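Probable oxidoreductase protein (Rhizobium etli, PDB 4FB5) is probably an oxidoreductase of the GFO/IDH/MocA family, thought to bind a nicotinamide adenine dinucleotide cofactor in its Rossmann-fold domain. Local coordinates at residues Arg56-His61 and Gly78-Thr83; Ala41-Ala46 and Leu345-Cys350. One frame throughout, in Å; residues are numbered along the deposited sequence.

Contact 1 of 2, residues Arg56-His61 and Gly78-Thr83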
loop_
_atom_site.group_PDB
_atom_site.type_symbol
_atom_site.label_atom_id
_atom_site.label_comp_id
_atom_site.label_asym_id
_atom_site.label_seq_id
_atom_site.Cartn_x
_atom_site.Cartn_y
_atom_site.Cartn_z
ATOM N N ARG A 56 -30.269 -11.746 26.513
ATOM C CA ARG A 56 -29.037 -12.502 26.824
ATOM C C ARG A 56 -29.187 -13.933 26.398
ATOM O O ARG A 56 -30.007 -14.649 26.922
ATOM C CB ARG A 56 -28.702 -12.449 28.328
ATOM C CG ARG A 56 -27.219 -12.702 28.708
ATOM C CD ARG A 56 -26.358 -11.376 28.811
ATOM N NE ARG A 56 -24.905 -11.560 29.063
ATOM C CZ ARG A 56 -24.119 -12.505 28.521
ATOM N NH1 ARG A 56 -24.598 -13.400 27.643
ATOM N NH2 ARG A 56 -22.827 -12.551 28.847
ATOM N N PRO A 57 -28.425 -14.362 25.409
ATOM C CA PRO A 57 -28.586 -15.771 25.199
ATOM C C PRO A 57 -27.997 -16.517 26.368
ATOM O O PRO A 57 -27.127 -15.997 27.078
ATOM C CB PRO A 57 -27.777 -16.020 23.942
ATOM C CG PRO A 57 -27.877 -14.732 23.221
ATOM C CD PRO A 57 -27.724 -13.721 24.293
ATOM N N ARG A 58 -28.530 -17.718 26.563
ATOM C CA ARG A 58 -28.182 -18.623 27.656
ATOM C C ARG A 58 -27.538 -19.867 27.040
ATOM O O ARG A 58 -28.096 -20.497 26.108
ATOM C CB ARG A 58 -29.438 -18.988 28.485
ATOM C CG ARG A 58 -29.175 -19.662 29.836
ATOM C CD ARG A 58 -30.446 -19.678 30.713
ATOM N NE ARG A 58 -31.331 -20.833 30.472
ATOM C CZ ARG A 58 -31.335 -21.974 31.180
ATOM N NH1 ARG A 58 -30.485 -22.165 32.190
ATOM N NH2 ARG A 58 -32.198 -22.944 30.871
ATOM N N LEU A 59 -26.357 -20.181 27.564
ATOM C CA LEU A 59 -25.495 -21.217 27.012
ATOM C C LEU A 59 -25.740 -22.393 27.894
ATOM O O LEU A 59 -25.326 -22.420 29.063
ATOM C CB LEU A 59 -24.005 -20.802 27.019
ATOM C CG LEU A 59 -23.684 -19.326 26.714
ATOM C CD1 LEU A 59 -22.257 -18.936 27.087
ATOM C CD2 LEU A 59 -24.000 -18.957 25.276
ATOM N N VAL A 60 -26.429 -23.362 27.315
ATOM C CA VAL A 60 -27.059 -24.417 28.064
ATOM C C VAL A 60 -26.323 -25.739 27.945
ATOM O O VAL A 60 -25.883 -26.293 28.954
ATOM C CB VAL A 60 -28.493 -24.577 27.592
ATOM C CG1 VAL A 60 -29.179 -25.727 28.325
ATOM C CG2 VAL A 60 -29.260 -23.280 27.804
ATOM N N HIS A 61 -26.158 -26.220 26.716
ATOM C CA HIS A 61 -25.704 -27.578 26.469
ATOM C C HIS A 61 -24.573 -27.569 25.453
ATOM O O HIS A 61 -24.561 -26.721 24.564
ATOM C CB HIS A 61 -26.881 -28.353 25.877
ATOM C CG HIS A 61 -26.984 -29.781 26.324
ATOM N ND1 HIS A 61 -28.136 -30.297 26.887
ATOM C CD2 HIS A 61 -26.101 -30.808 26.266
ATOM C CE1 HIS A 61 -27.959 -31.580 27.152
ATOM N NE2 HIS A 61 -26.733 -31.915 26.791
ATOM N N GLY A 78 -18.382 -21.426 29.111
ATOM C CA GLY A 78 -19.467 -20.958 29.980
ATOM C C GLY A 78 -20.840 -21.564 29.724
ATOM O O GLY A 78 -21.845 -20.851 29.741
ATOM N N PHE A 79 -20.857 -22.874 29.488
ATOM C CA PHE A 79 -22.067 -23.681 29.308
ATOM C C PHE A 79 -22.385 -24.527 30.531
ATOM O O PHE A 79 -21.487 -25.119 31.140
ATOM C CB PHE A 79 -21.878 -24.648 28.149
ATOM C CG PHE A 79 -22.089 -24.036 26.823
ATOM C CD1 PHE A 79 -23.227 -24.326 26.097
ATOM C CD2 PHE A 79 -21.159 -23.147 26.298
ATOM C CE1 PHE A 79 -23.438 -23.745 24.859
ATOM C CE2 PHE A 79 -21.360 -22.561 25.060
ATOM C CZ PHE A 79 -22.498 -22.862 24.339
ATOM N N GLU A 80 -23.675 -24.622 30.838
ATOM C CA GLU A 80 -24.165 -25.293 32.040
ATOM C C GLU A 80 -23.962 -26.810 31.981
ATOM O O GLU A 80 -23.351 -27.395 32.875
ATOM C CB GLU A 80 -25.628 -24.894 32.306
ATOM C CG GLU A 80 -25.779 -23.401 32.722
ATOM C CD GLU A 80 -27.168 -22.773 32.448
ATOM O OE1 GLU A 80 -28.199 -23.482 32.554
ATOM O OE2 GLU A 80 -27.235 -21.549 32.154
ATOM N N LYS A 81 -24.415 -27.428 30.900
ATOM C CA LYS A 81 -24.313 -28.865 30.739
ATOM C C LYS A 81 -23.315 -29.231 29.644
ATOM O O LYS A 81 -23.200 -28.510 28.661
ATOM C CB LYS A 81 -25.685 -29.449 30.374
ATOM C CG LYS A 81 -26.782 -29.154 31.386
ATOM C CD LYS A 81 -28.154 -29.172 30.741
ATOM C CE LYS A 81 -29.092 -28.230 31.492
ATOM N NZ LYS A 81 -30.440 -28.294 30.873
ATOM N N ALA A 82 -22.614 -30.355 29.836
ATOM C CA ALA A 82 -21.830 -31.046 28.795
ATOM C C ALA A 82 -22.471 -32.435 28.451
ATOM O O ALA A 82 -23.465 -32.826 29.092
ATOM C CB ALA A 82 -20.407 -31.215 29.264
ATOM N N THR A 83 -21.926 -33.140 27.441
ATOM C CA THR A 83 -22.268 -34.539 27.047
ATOM C C THR A 83 -21.487 -34.900 25.807
ATOM O O THR A 83 -20.993 -34.020 25.115
ATOM C CB THR A 83 -23.742 -34.784 26.640
ATOM O OG1 THR A 83 -24.305 -33.579 26.112
ATOM C CG2 THR A 83 -24.595 -35.329 27.825
#
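Val60 and Leu59 accept backbone hydrogen bonds from Lys81 and Glu80. Lys81 N meets Val60 O at 2.7 Å, whereas Glu80 N reaches Leu59 O at 3.3 Å. Among the side-chain polar contacts, Arg58, bent at chi3 (87°), brings NH1 to 2.7 Å from Glu80 OE1 in a salt bridge, with the guanidinium and carboxylate planes 41° apart. Glu94 takes the NH2 of this arginine and also pairs with Lys81 NZ, so one acid holds two bases. The edge of the His61 imidazole is used at NE2, 3.0 Å from Thr83 OG1, while Asp92 binds ND1; two bonds thus fix the turn of the ring. CH-pi contacts fall on two ring faces. Leu59 CB sits 3.5 Å from the centroid of the Phe79 ring, almost exactly on its normal, and Lys81 CB lies over the His61 face. Gly78, with positive phi in a Schellman motif, ends helix 70-77 just before this pairing. Strand, helix and parallel neighbouring strand make a beta-alpha-beta crossover at the border of the Rossmann sheet, where the short, weakly bonded strand 81-83 is outermost within this chain.

Contact 2 of 2, residues Ala41-Ala46 and Leu345-Cys350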
loop_
_atom_site.group_PDB
_atom_site.type_symbol
_atom_site.label_atom_id
_atom_site.label_comp_id
_atom_site.label_asym_id
_atom_site.label_seq_id
_atom_site.Cartn_x
_atom_site.Cartn_y
_atom_site.Cartn_z
ATOM N N ALA A 41 -19.211 -19.737 20.200
ATOM C CA ALA A 41 -19.399 -19.528 21.629
ATOM C C ALA A 41 -19.133 -18.067 22.032
ATOM O O ALA A 41 -19.856 -17.488 22.830
ATOM C CB ALA A 41 -18.547 -20.519 22.445
ATOM N N LEU A 42 -18.100 -17.473 21.448
ATOM C CA LEU A 42 -17.747 -16.129 21.759
ATOM C C LEU A 42 -18.817 -15.199 21.234
ATOM O O LEU A 42 -19.117 -14.153 21.833
ATOM C CB LEU A 42 -16.429 -15.799 21.097
ATOM C CG LEU A 42 -15.150 -16.259 21.793
ATOM C CD1 LEU A 42 -13.963 -15.888 20.908
ATOM C CD2 LEU A 42 -15.025 -15.654 23.157
ATOM N N ALA A 43 -19.384 -15.578 20.105
ATOM C CA ALA A 43 -20.425 -14.778 19.521
ATOM C C ALA A 43 -21.661 -14.763 20.436
ATOM O O ALA A 43 -22.138 -13.671 20.842
ATOM C CB ALA A 43 -20.768 -15.271 18.089
ATOM N N TRP A 44 -22.156 -15.955 20.781
ATOM C CA TRP A 44 -23.358 -16.069 21.640
ATOM C C TRP A 44 -23.129 -15.328 22.968
ATOM O O TRP A 44 -24.020 -14.619 23.474
ATOM C CB TRP A 44 -23.766 -17.534 21.893
ATOM C CG TRP A 44 -24.406 -18.265 20.741
ATOM C CD1 TRP A 44 -23.920 -19.381 20.079
ATOM C CD2 TRP A 44 -25.649 -17.942 20.109
ATOM N NE1 TRP A 44 -24.800 -19.766 19.077
ATOM C CE2 TRP A 44 -25.873 -18.903 19.091
ATOM C CE3 TRP A 44 -26.602 -16.935 20.307
ATOM C CZ2 TRP A 44 -27.009 -18.875 18.286
ATOM C CZ3 TRP A 44 -27.738 -16.919 19.510
ATOM C CH2 TRP A 44 -27.934 -17.878 18.514
ATOM N N ASN A 45 -21.914 -15.431 23.492
ATOM C CA ASN A 45 -21.589 -14.769 24.744
ATOM C C ASN A 45 -21.499 -13.253 24.630
ATOM O O ASN A 45 -21.352 -12.589 25.648
ATOM C CB ASN A 45 -20.302 -15.363 25.321
ATOM C CG ASN A 45 -19.922 -14.792 26.665
ATOM O OD1 ASN A 45 -20.684 -14.886 27.643
ATOM N ND2 ASN A 45 -18.708 -14.218 26.747
ATOM N N ALA A 46 -21.615 -12.679 23.429
ATOM C CA ALA A 46 -21.326 -11.247 23.306
ATOM C C ALA A 46 -22.347 -10.413 22.585
ATOM O O ALA A 46 -22.371 -9.204 22.766
ATOM C CB ALA A 46 -19.973 -11.037 22.672
ATOM N N LEU A 345 -17.048 -10.478 13.114
ATOM C CA LEU A 345 -17.984 -10.839 12.063
ATOM C C LEU A 345 -18.932 -11.959 12.456
ATOM O O LEU A 345 -19.991 -12.105 11.865
ATOM C CB LEU A 345 -17.236 -11.298 10.827
ATOM C CG LEU A 345 -16.172 -10.386 10.245
ATOM C CD1 LEU A 345 -15.419 -11.186 9.233
ATOM C CD2 LEU A 345 -16.791 -9.171 9.612
ATOM N N LYS A 346 -18.536 -12.783 13.418
ATOM C CA LYS A 346 -19.399 -13.848 13.855
ATOM C C LYS A 346 -20.481 -13.303 14.781
ATOM O O LYS A 346 -21.595 -13.818 14.775
ATOM C CB LYS A 346 -18.631 -14.973 14.542
ATOM C CG LYS A 346 -19.196 -16.381 14.230
ATOM C CD LYS A 346 -18.965 -16.759 12.764
ATOM C CE LYS A 346 -19.664 -18.047 12.338
ATOM N NZ LYS A 346 -19.061 -18.600 11.056
ATOM N N ILE A 347 -20.161 -12.260 15.543
ATOM C CA ILE A 347 -21.105 -11.613 16.452
ATOM C C ILE A 347 -22.255 -10.973 15.656
ATOM O O ILE A 347 -23.430 -11.125 15.990
ATOM C CB ILE A 347 -20.400 -10.513 17.276
ATOM C CG1 ILE A 347 -19.339 -11.100 18.199
ATOM C CG2 ILE A 347 -21.408 -9.684 18.042
ATOM C CD1 ILE A 347 -18.502 -10.048 18.942
ATOM N N ILE A 348 -21.907 -10.261 14.587
ATOM C CA ILE A 348 -22.892 -9.655 13.699
ATOM C C ILE A 348 -23.758 -10.756 13.076
ATOM O O ILE A 348 -24.979 -10.674 13.086
ATOM C CB ILE A 348 -22.168 -8.854 12.635
ATOM C CG1 ILE A 348 -21.531 -7.624 13.275
ATOM C CG2 ILE A 348 -23.085 -8.475 11.507
ATOM C CD1 ILE A 348 -20.382 -7.013 12.481
ATOM N N GLU A 349 -23.141 -11.804 12.547
ATOM C CA GLU A 349 -23.920 -12.931 12.009
ATOM C C GLU A 349 -24.869 -13.538 13.073
ATOM O O GLU A 349 -26.004 -13.835 12.788
ATOM C CB GLU A 349 -22.987 -13.997 11.457
ATOM C CG GLU A 349 -23.700 -15.177 10.848
ATOM C CD GLU A 349 -22.749 -16.131 10.153
ATOM O OE1 GLU A 349 -22.401 -17.140 10.810
ATOM O OE2 GLU A 349 -22.351 -15.863 8.971
ATOM N N CYS A 350 -24.380 -13.708 14.294
ATOM C CA CYS A 350 -25.194 -14.128 15.410
ATOM C C CYS A 350 -26.366 -13.152 15.595
ATOM O O CYS A 350 -27.540 -13.552 15.689
ATOM C CB CYS A 350 -24.342 -14.202 16.677
ATOM S SG CYS A 350 -25.314 -14.621 18.137
#
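Ala43 meets helix 344-358 with its methyl group, and the absence of anything larger lets the two backbones come as near as 4.5 Å between Ala43 CA and Ile347 CA. Its CB lies 3.7 Å from Lys346 O and 4.0 Å from Cys350 CB, resting on successive turns of the partner helix. The beta carbon of Lys346 also borders this methyl, but the chain then bends at chi2 and carries NZ away to Glu124 and Asn153. At Trp44 the CA-CB bond leads away from the partner helix, yet the indole, with CG beside the backbone N (chi1 -74°), swings its six-membered ring back within range of Cys350. Cys350 SG stands over one face of the Trp44 indole, toward its rim, 3.8 Å from the six-membered ring centroid and 26° off the normal, a sulfur-aromatic contact. Cys350 presents SG by placing it opposite its own backbone N (chi1 176°), while Ser99 takes the indole NE1 in a hydrogen bond. A leucine in place of Trp44 would probably leave the sulfur without its aromatic face and the Ser99 hydroxyl without the indole N-H. Past the tryptophan, Ala46 offers CB to Ile347 CD1 at 4.1 Å and occupies the N-cap position of helix 47-51. The whole is buried packing of a Rossmann-domain helix, 35-44, against the late helix 344-358, with no hydrogen bond between the two segments. Around this interface, Trp122 of strand 120-123 packs on Ala43, Lys346 and Cys350 and sets its ring nearly perpendicular to that of Trp44; from helix 47-51, Val47 touches Cys350 and Phe51 touches Ile347.

From the N terminus the chain passes through strand 27-31 and helix 35-44, where the first half of contact 2 lies, and then through helix 47-51 to strand 58-63. Contact 1 closes a short loop there, with helix 70-77 between its two strands. The partner of 41-46 arrives only after the remaining Rossmann strands and all but the last short strand of the large mixed sheet, about 300 residues later, so contact 1 falls wholly within the wide loop of contact 2. One is local and builds the sheet border; the other brings a late helix back against the Rossmann-fold domain. With centres about 15 Å apart, they touch where Leu59 and Pro57 pack against Trp44.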